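Local coordinates for calcium uptake protein 3, mitochondrial (Homo sapiens, PDB 6AGI) that senses calcium through its EF-hands and, as a disulfide-linked heterodimer with MICU1, regulates the mitochondrial calcium uniporter channel in the central nervous system and skeletal muscle, at residues S14-F19 / L155-Y160; R20-I25 / I39-T44. All coordinates share one frame; numbering follows the deposited sequence.

Contact 1. Residues S14-F19 / L155-Y160; sequences SRERRF and LQLYGY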
ATOM      1  N   SER B  14      15.108 -15.563   9.872  1.00 23.17           N
ATOM      2  CA  SER B  14      13.969 -15.582  10.797  1.00 28.74           C
ATOM      3  C   SER B  14      12.870 -16.534  10.333  1.00 15.44           C
ATOM      4  O   SER B  14      12.466 -17.441  11.063  1.00 26.75           O
ATOM      5  CB  SER B  14      13.406 -14.169  10.941  1.00 49.22           C
ATOM      6  OG  SER B  14      14.332 -13.293  11.595  1.00 62.66           O
ATOM      7  N   ARG B  15      12.370 -16.335   9.111  1.00 16.97           N
ATOM      8  CA  ARG B  15      11.270 -17.176   8.631  1.00 19.41           C
ATOM      9  C   ARG B  15      11.683 -18.638   8.591  1.00 29.16           C
ATOM     10  O   ARG B  15      10.897 -19.519   8.947  1.00 24.51           O
ATOM     11  CB  ARG B  15      10.800 -16.736   7.240  1.00 18.12           C
ATOM     12  CG  ARG B  15      10.170 -15.389   7.234  1.00 21.98           C
ATOM     13  CD  ARG B  15       8.653 -15.453   7.345  1.00 36.60           C
ATOM     14  NE  ARG B  15       8.045 -14.190   7.772  1.00 41.86           N
ATOM     15  CZ  ARG B  15       8.268 -12.998   7.208  1.00 47.15           C
ATOM     16  NH1 ARG B  15       9.114 -12.863   6.180  1.00 30.08           N
ATOM     17  NH2 ARG B  15       7.643 -11.916   7.687  1.00 57.23           N
ATOM     18  N   GLU B  16      12.921 -18.912   8.172  1.00 12.80           N
ATOM     19  CA  GLU B  16      13.379 -20.293   8.135  1.00 13.94           C
ATOM     20  C   GLU B  16      13.520 -20.869   9.541  1.00 16.79           C
ATOM     21  O   GLU B  16      13.117 -22.017   9.784  1.00 16.25           O
ATOM     22  CB  GLU B  16      14.699 -20.377   7.363  1.00 32.14           C
ATOM     23  CG  GLU B  16      14.653 -19.563   6.075  1.00 31.01           C
ATOM     24  CD  GLU B  16      15.999 -19.353   5.392  1.00 27.63           C
ATOM     25  OE1 GLU B  16      15.962 -19.270   4.142  1.00 41.64           O
ATOM     26  OE2 GLU B  16      17.063 -19.287   6.042  1.00 34.59           O
ATOM     27  N   ARG B  17      14.016 -20.073  10.500  1.00 21.54           N
ATOM     28  CA  ARG B  17      14.081 -20.545  11.877  1.00 17.86           C
ATOM     29  C   ARG B  17      12.697 -20.871  12.431  1.00 31.08           C
ATOM     30  O   ARG B  17      12.523 -21.877  13.134  1.00 41.49           O
ATOM     31  CB  ARG B  17      14.744 -19.508  12.787  1.00 38.73           C
ATOM     32  CG  ARG B  17      16.278 -19.549  12.802  1.00 42.44           C
ATOM     33  CD  ARG B  17      16.921 -18.413  13.584  1.00 32.96           C
ATOM     34  NE  ARG B  17      17.263 -17.179  12.883  1.00 40.53           N
ATOM     35  CZ  ARG B  17      16.900 -15.962  13.281  1.00 55.04           C
ATOM     36  NH1 ARG B  17      16.154 -15.824  14.369  1.00 35.91           N
ATOM     37  NH2 ARG B  17      17.301 -14.892  12.600  1.00 42.46           N
ATOM     38  N   ARG B  18      11.691 -20.033  12.110  1.00 23.68           N
ATOM     39  CA  ARG B  18      10.345 -20.251  12.635  1.00 19.81           C
ATOM     40  C   ARG B  18       9.673 -21.442  11.970  1.00 32.84           C
ATOM     41  O   ARG B  18       8.992 -22.236  12.641  1.00 35.43           O
ATOM     42  CB  ARG B  18       9.498 -19.004  12.450  1.00 17.10           C
ATOM     43  CG  ARG B  18       8.101 -19.130  13.056  1.00 14.49           C
ATOM     44  CD  ARG B  18       7.520 -17.776  13.490  1.00 15.08           C
ATOM     45  NE  ARG B  18       6.130 -17.871  13.931  1.00 21.76           N
ATOM     46  CZ  ARG B  18       5.772 -17.837  15.218  1.00 34.81           C
ATOM     47  NH1 ARG B  18       6.715 -17.722  16.146  1.00 38.37           N
ATOM     48  NH2 ARG B  18       4.489 -17.942  15.586  1.00 33.19           N
ATOM     49  N   PHE B  19       9.815 -21.561  10.645  1.00 33.17           N
ATOM     50  CA  PHE B  19       9.344 -22.758   9.965  1.00 19.63           C
ATOM     51  C   PHE B  19       9.888 -23.991  10.661  1.00 21.57           C
ATOM     52  O   PHE B  19       9.135 -24.906  11.028  1.00 23.05           O
ATOM     53  CB  PHE B  19       9.789 -22.781   8.511  1.00 13.80           C
ATOM     54  CG  PHE B  19       9.322 -23.999   7.788  1.00 14.20           C
ATOM     55  CD1 PHE B  19       7.980 -24.251   7.634  1.00 13.79           C
ATOM     56  CD2 PHE B  19      10.237 -24.964   7.380  1.00 15.38           C
ATOM     57  CE1 PHE B  19       7.542 -25.397   6.977  1.00 14.44           C
ATOM     58  CE2 PHE B  19       9.822 -26.113   6.742  1.00 19.76           C
ATOM     59  CZ  PHE B  19       8.462 -26.343   6.532  1.00 24.26           C
ATOM     60  N   LEU B 155      18.466 -28.496   1.845  1.00 35.06           N
ATOM     61  CA  LEU B 155      17.696 -29.730   1.778  1.00 37.67           C
ATOM     62  C   LEU B 155      16.497 -29.681   2.709  1.00 35.94           C
ATOM     63  O   LEU B 155      15.370 -30.005   2.307  1.00 33.40           O
ATOM     64  CB  LEU B 155      18.585 -30.925   2.116  1.00 28.86           C
ATOM     65  CG  LEU B 155      17.813 -32.250   2.074  1.00 32.66           C
ATOM     66  CD1 LEU B 155      17.591 -32.757   0.653  1.00 32.34           C
ATOM     67  CD2 LEU B 155      18.560 -33.266   2.891  1.00 31.38           C
ATOM     68  N   GLN B 156      16.724 -29.273   3.962  1.00 29.04           N
ATOM     69  CA  GLN B 156      15.635 -29.245   4.929  1.00 24.01           C
ATOM     70  C   GLN B 156      14.479 -28.398   4.420  1.00 33.71           C
ATOM     71  O   GLN B 156      13.306 -28.747   4.616  1.00 33.98           O
ATOM     72  CB  GLN B 156      16.123 -28.732   6.282  1.00 27.27           C
ATOM     73  CG  GLN B 156      16.686 -29.829   7.211  1.00 33.09           C
ATOM     74  CD  GLN B 156      16.954 -29.319   8.618  1.00 25.59           C
ATOM     75  OE1 GLN B 156      16.779 -28.141   8.894  1.00 22.99           O
ATOM     76  NE2 GLN B 156      17.397 -30.198   9.502  1.00 34.25           N
ATOM     77  N   LEU B 157      14.792 -27.273   3.768  1.00 35.51           N
ATOM     78  CA  LEU B 157      13.764 -26.334   3.341  1.00 21.44           C
ATOM     79  C   LEU B 157      13.162 -26.646   1.968  1.00 29.68           C
ATOM     80  O   LEU B 157      11.989 -26.319   1.744  1.00 21.33           O
ATOM     81  CB  LEU B 157      14.344 -24.913   3.342  1.00 21.47           C
ATOM     82  CG  LEU B 157      14.916 -24.318   4.642  1.00 20.51           C
ATOM     83  CD1 LEU B 157      15.667 -23.049   4.354  1.00 20.58           C
ATOM     84  CD2 LEU B 157      13.841 -24.031   5.676  1.00 19.67           C
ATOM     85  N   TYR B 158      13.906 -27.275   1.035  1.00 29.82           N
ATOM     86  CA  TYR B 158      13.357 -27.520  -0.308  1.00 30.25           C
ATOM     87  C   TYR B 158      13.491 -28.923  -0.889  1.00 25.84           C
ATOM     88  O   TYR B 158      12.954 -29.150  -1.973  1.00 36.27           O
ATOM     89  CB  TYR B 158      13.942 -26.539  -1.348  1.00 28.39           C
ATOM     90  CG  TYR B 158      14.119 -25.107  -0.880  1.00 29.00           C
ATOM     91  CD1 TYR B 158      13.061 -24.203  -0.974  1.00 22.88           C
ATOM     92  CD2 TYR B 158      15.338 -24.648  -0.387  1.00 27.01           C
ATOM     93  CE1 TYR B 158      13.196 -22.904  -0.546  1.00 22.29           C
ATOM     94  CE2 TYR B 158      15.487 -23.350   0.022  1.00 23.24           C
ATOM     95  CZ  TYR B 158      14.406 -22.479  -0.051  1.00 22.51           C
ATOM     96  OH  TYR B 158      14.546 -21.169   0.363  1.00 22.19           O
ATOM     97  N   GLY B 159      14.184 -29.850  -0.248  1.00 34.37           N
ATOM     98  CA  GLY B 159      14.332 -31.173  -0.827  1.00 29.16           C
ATOM     99  C   GLY B 159      15.432 -31.230  -1.877  1.00 44.72           C
ATOM    100  O   GLY B 159      16.305 -30.357  -1.942  1.00 51.58           O
ATOM    101  N   TYR B 160      15.384 -32.299  -2.690  1.00 53.70           N
ATOM    102  CA  TYR B 160      16.276 -32.655  -3.835  1.00 62.54           C
ATOM    103  C   TYR B 160      16.863 -34.057  -3.611  1.00 60.58           C
ATOM    104  O   TYR B 160      17.990 -34.212  -3.128  1.00 53.30           O
ATOM    105  CB  TYR B 160      17.424 -31.653  -4.079  1.00 49.86           C
TER

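Contact 2. Residues R20-I25 / I39-T44; sequences RLFASI and ILAVTT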
ATOM      1  N   ARG B  20      11.210 -24.015  10.871  1.00 19.42           N
ATOM      2  CA  ARG B  20      11.824 -25.168  11.513  1.00 22.06           C
ATOM      3  C   ARG B  20      11.315 -25.353  12.937  1.00 27.91           C
ATOM      4  O   ARG B  20      11.168 -26.492  13.399  1.00 26.13           O
ATOM      5  CB  ARG B  20      13.337 -25.018  11.501  1.00 27.45           C
ATOM      6  CG  ARG B  20      13.968 -25.099  10.114  1.00 20.12           C
ATOM      7  CD  ARG B  20      15.447 -24.821  10.229  1.00 23.24           C
ATOM      8  NE  ARG B  20      15.894 -25.234  11.548  1.00 37.55           N
ATOM      9  CZ  ARG B  20      16.813 -26.152  11.773  1.00 44.46           C
ATOM     10  NH1 ARG B  20      17.372 -26.782  10.759  1.00 49.24           N
ATOM     11  NH2 ARG B  20      17.148 -26.448  13.018  1.00 56.02           N
ATOM     12  N   LEU B  21      11.036 -24.258  13.647  1.00 20.57           N
ATOM     13  CA  LEU B  21      10.574 -24.389  15.023  1.00 22.04           C
ATOM     14  C   LEU B  21       9.230 -25.098  15.090  1.00 31.92           C
ATOM     15  O   LEU B  21       9.019 -25.973  15.941  1.00 25.29           O
ATOM     16  CB  LEU B  21      10.465 -23.012  15.668  1.00 30.47           C
ATOM     17  CG  LEU B  21       9.970 -22.966  17.106  1.00 27.43           C
ATOM     18  CD1 LEU B  21      11.019 -23.579  18.023  1.00 32.06           C
ATOM     19  CD2 LEU B  21       9.708 -21.555  17.496  1.00 23.26           C
ATOM     20  N   PHE B  22       8.305 -24.733  14.198  1.00 32.36           N
ATOM     21  CA  PHE B  22       6.976 -25.314  14.242  1.00 20.25           C
ATOM     22  C   PHE B  22       6.829 -26.597  13.441  1.00 20.74           C
ATOM     23  O   PHE B  22       5.838 -27.305  13.629  1.00 21.47           O
ATOM     24  CB  PHE B  22       5.958 -24.293  13.774  1.00 18.38           C
ATOM     25  CG  PHE B  22       5.591 -23.297  14.830  1.00 24.61           C
ATOM     26  CD1 PHE B  22       4.591 -23.585  15.746  1.00 20.17           C
ATOM     27  CD2 PHE B  22       6.228 -22.072  14.913  1.00 33.71           C
ATOM     28  CE1 PHE B  22       4.239 -22.678  16.710  1.00 24.70           C
ATOM     29  CE2 PHE B  22       5.870 -21.143  15.886  1.00 30.68           C
ATOM     30  CZ  PHE B  22       4.882 -21.448  16.785  1.00 27.13           C
ATOM     31  N   ALA B  23       7.774 -26.922  12.564  1.00 25.77           N
ATOM     32  CA  ALA B  23       7.622 -28.098  11.717  1.00 21.17           C
ATOM     33  C   ALA B  23       7.788 -29.381  12.523  1.00 23.74           C
ATOM     34  O   ALA B  23       8.554 -29.436  13.487  1.00 58.46           O
ATOM     35  CB  ALA B  23       8.629 -28.056  10.566  1.00 20.49           C
ATOM     36  N   SER B  24       7.073 -30.433  12.101  1.00 24.56           N
ATOM     37  CA  SER B  24       7.109 -31.710  12.804  1.00 27.26           C
ATOM     38  C   SER B  24       7.303 -32.931  11.903  1.00 30.75           C
ATOM     39  O   SER B  24       7.433 -34.040  12.432  1.00 30.99           O
ATOM     40  CB  SER B  24       5.851 -31.898  13.683  1.00 28.41           C
ATOM     41  OG  SER B  24       4.696 -32.308  12.966  1.00 27.90           O
ATOM     42  N   ILE B  25       7.316 -32.784  10.578  1.00 27.02           N
ATOM     43  CA  ILE B  25       7.420 -33.926   9.672  1.00 30.26           C
ATOM     44  C   ILE B  25       8.747 -33.833   8.929  1.00 33.75           C
ATOM     45  O   ILE B  25       9.089 -32.778   8.379  1.00 33.42           O
ATOM     46  CB  ILE B  25       6.261 -33.965   8.655  1.00 34.75           C
ATOM     47  CG1 ILE B  25       4.908 -33.820   9.347  1.00 42.27           C
ATOM     48  CG2 ILE B  25       6.294 -35.239   7.846  1.00 29.10           C
ATOM     49  CD1 ILE B  25       4.561 -34.948  10.259  1.00 46.58           C
ATOM     50  N   ILE B  39      -1.405 -23.821  11.772  1.00 17.47           N
ATOM     51  CA  ILE B  39      -2.347 -23.100  12.632  1.00 19.87           C
ATOM     52  C   ILE B  39      -1.655 -22.577  13.888  1.00 24.79           C
ATOM     53  O   ILE B  39      -1.876 -21.433  14.316  1.00 20.10           O
ATOM     54  CB  ILE B  39      -3.554 -23.984  12.982  1.00 21.31           C
ATOM     55  CG1 ILE B  39      -4.331 -24.334  11.692  1.00 20.24           C
ATOM     56  CG2 ILE B  39      -4.431 -23.280  14.009  1.00 24.88           C
ATOM     57  CD1 ILE B  39      -5.525 -25.258  11.906  1.00 22.64           C
ATOM     58  N   LEU B  40      -0.834 -23.423  14.517  1.00 32.60           N
ATOM     59  CA  LEU B  40      -0.080 -22.976  15.680  1.00 32.68           C
ATOM     60  C   LEU B  40       0.909 -21.888  15.298  1.00 30.87           C
ATOM     61  O   LEU B  40       1.009 -20.862  15.987  1.00 24.93           O
ATOM     62  CB  LEU B  40       0.621 -24.164  16.339  1.00 21.93           C
ATOM     63  CG  LEU B  40      -0.369 -25.129  17.012  1.00 23.95           C
ATOM     64  CD1 LEU B  40       0.256 -26.422  17.531  1.00 25.78           C
ATOM     65  CD2 LEU B  40      -1.147 -24.408  18.118  1.00 25.02           C
ATOM     66  N   ALA B  41       1.586 -22.058  14.151  1.00 18.42           N
ATOM     67  CA  ALA B  41       2.609 -21.103  13.726  1.00 16.24           C
ATOM     68  C   ALA B  41       2.042 -19.707  13.535  1.00 21.42           C
ATOM     69  O   ALA B  41       2.754 -18.716  13.733  1.00 23.57           O
ATOM     70  CB  ALA B  41       3.255 -21.566  12.423  1.00 15.11           C
ATOM     71  N   VAL B  42       0.771 -19.597  13.153  1.00 19.96           N
ATOM     72  CA  VAL B  42       0.172 -18.285  12.940  1.00 19.00           C
ATOM     73  C   VAL B  42      -0.672 -17.798  14.123  1.00 28.21           C
ATOM     74  O   VAL B  42      -1.056 -16.618  14.144  1.00 28.42           O
ATOM     75  CB  VAL B  42      -0.622 -18.243  11.618  1.00 13.70           C
ATOM     76  CG1 VAL B  42       0.272 -18.690  10.524  1.00 13.02           C
ATOM     77  CG2 VAL B  42      -1.829 -19.136  11.657  1.00 14.56           C
ATOM     78  N   THR B  43      -1.053 -18.680  15.052  1.00 33.13           N
ATOM     79  CA  THR B  43      -1.895 -18.249  16.166  1.00 39.38           C
ATOM     80  C   THR B  43      -1.165 -18.205  17.503  1.00 35.90           C
ATOM     81  O   THR B  43      -1.777 -17.819  18.507  1.00 32.67           O
ATOM     82  CB  THR B  43      -3.141 -19.125  16.295  1.00 32.43           C
ATOM     83  OG1 THR B  43      -2.756 -20.470  16.613  1.00 28.81           O
ATOM     84  CG2 THR B  43      -3.909 -19.092  14.971  1.00 22.62           C
ATOM     85  N   THR B  44       0.076 -18.672  17.566  1.00 44.28           N
ATOM     86  CA  THR B  44       0.779 -18.891  18.822  1.00 43.77           C
ATOM     87  C   THR B  44       2.079 -18.073  18.777  1.00 55.08           C
ATOM     88  O   THR B  44       2.336 -17.342  17.823  1.00 69.25           O
ATOM     89  CB  THR B  44       0.921 -20.412  19.004  1.00 44.93           C
ATOM     90  OG1 THR B  44      -0.369 -20.934  19.322  1.00 52.30           O
ATOM     91  CG2 THR B  44       1.847 -20.837  20.108  1.00 56.23           C
TER

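Contact 1. Residues S14-F19 / L155-Y160
Leu157 pushes its two methyl branches against one side of helix 14-22, between Glu16 and Phe19, which lie about one turn apart there. CD1 lies against the Glu16 chain from CG to OE1, 4.0 Å from Glu16 CG and 3.8 Å from Glu16 OE1, the two chains crossing at about a right angle. CD2 bears on the same glutamate at its root, 4.1 Å from Glu16 CB, and of the two branches it alone also meets Phe19 CD2, at 4.1 Å, approaching that ring obliquely. A forked leucine suits this place, where one branch wedges between an aliphatic stem and an aromatic ring. Phe19 reaches across because its CG stands anti to the backbone N (chi1 180°), and the ring also meets that of Tyr90 in helix 90-101.

Tyr158 is buried too but contributes little, its OH staying 4.5 Å from Glu16 OE1 without a bond between them. The solvent side is different: Ser14 and Arg17 are on the exposed part of helix 14-22, and the CB of Arg17 points away from 155-160. Gly159, with phi 81°, is the first residue to leave helical backbone angles, a value glycine takes easily, and Tyr160 after it is exposed.

With an alanine in place of Leu157 both branches would be gone, and the Phe19 ring and the Glu16 methylenes would probably lose their shared apolar neighbour. Glu16 suits its double role: its methylenes pack while OE2 accepts from the backbone N of Thr13, just ahead of the helix. The join between the two helices is therefore essentially hydrophobic, the carboxylate being turned to the residue that precedes its own helix.

Contact 2. Residues R20-I25 / I39-T44
Phe22 lays the face of its ring on the backbone of helix 35-43 at Ala41. Ala41 CA sits 3.6 Å from the ring centroid and only 4° off the ring normal, a CH-pi contact made almost over the middle of the six carbons. The same face receives Ala41 N, 3.7 Å from Phe22 CD1, while the alanine methyl lies toward the root of the ring, CB being 3.8 Å from Phe22 CG. A small residue suits this spot, since its single methyl lets a flat ring come down onto the main chain.

The ring gets there from the last turn of helix 14-22, with CG anti to its own carbonyl carbon (chi1 -80°), and Phe22 gives up more surface to this contact than any other residue. Leu40 adds a smaller apolar contribution alongside, its CB 3.9 Å from Phe22 CE1. Both Phe22 and Ala41 also touch Met33, from the loop before helix 35-43, so the aromatic is held among apolar neighbours.

Within helix 35-43, Ile39 O takes two donors from opposite faces of its carbonyl plane, Thr43 N and Thr43 OG1, the latter at 2.6 Å. A threonine is apt here because its hydroxyl can reach back to the carbonyl one turn earlier as the helix ends.

Between the two helices the chain forms strands 25-27 and 30-32, where Ser24 and Ile25 both face Phe32 in a classic beta bulge, and Ser24 OG bonds Asp37 OD2. The packing is that of a helix, beta-hairpin and helix folded back so that the second helix rests against the end of the first.

Both contacts draw on helix 14-22, contact 1 on its earlier turns and contact 2 on its last, and their centres lie 12 Å apart. Contact 2 is local, joining segments 14 residues apart through a hairpin, and is nested inside the much longer loop of contact 1, which brings helix 147-158 back from 136 residues on. Arg18, from a segment of contact 1, ties the two together: its NH2 is 2.7 Å from Ala41 O, and it also bonds Thr44 O. Helix 14-22 thus connects helix 35-43 with helix 147-158 in the N-terminal part of the protein, away from the calcium sites.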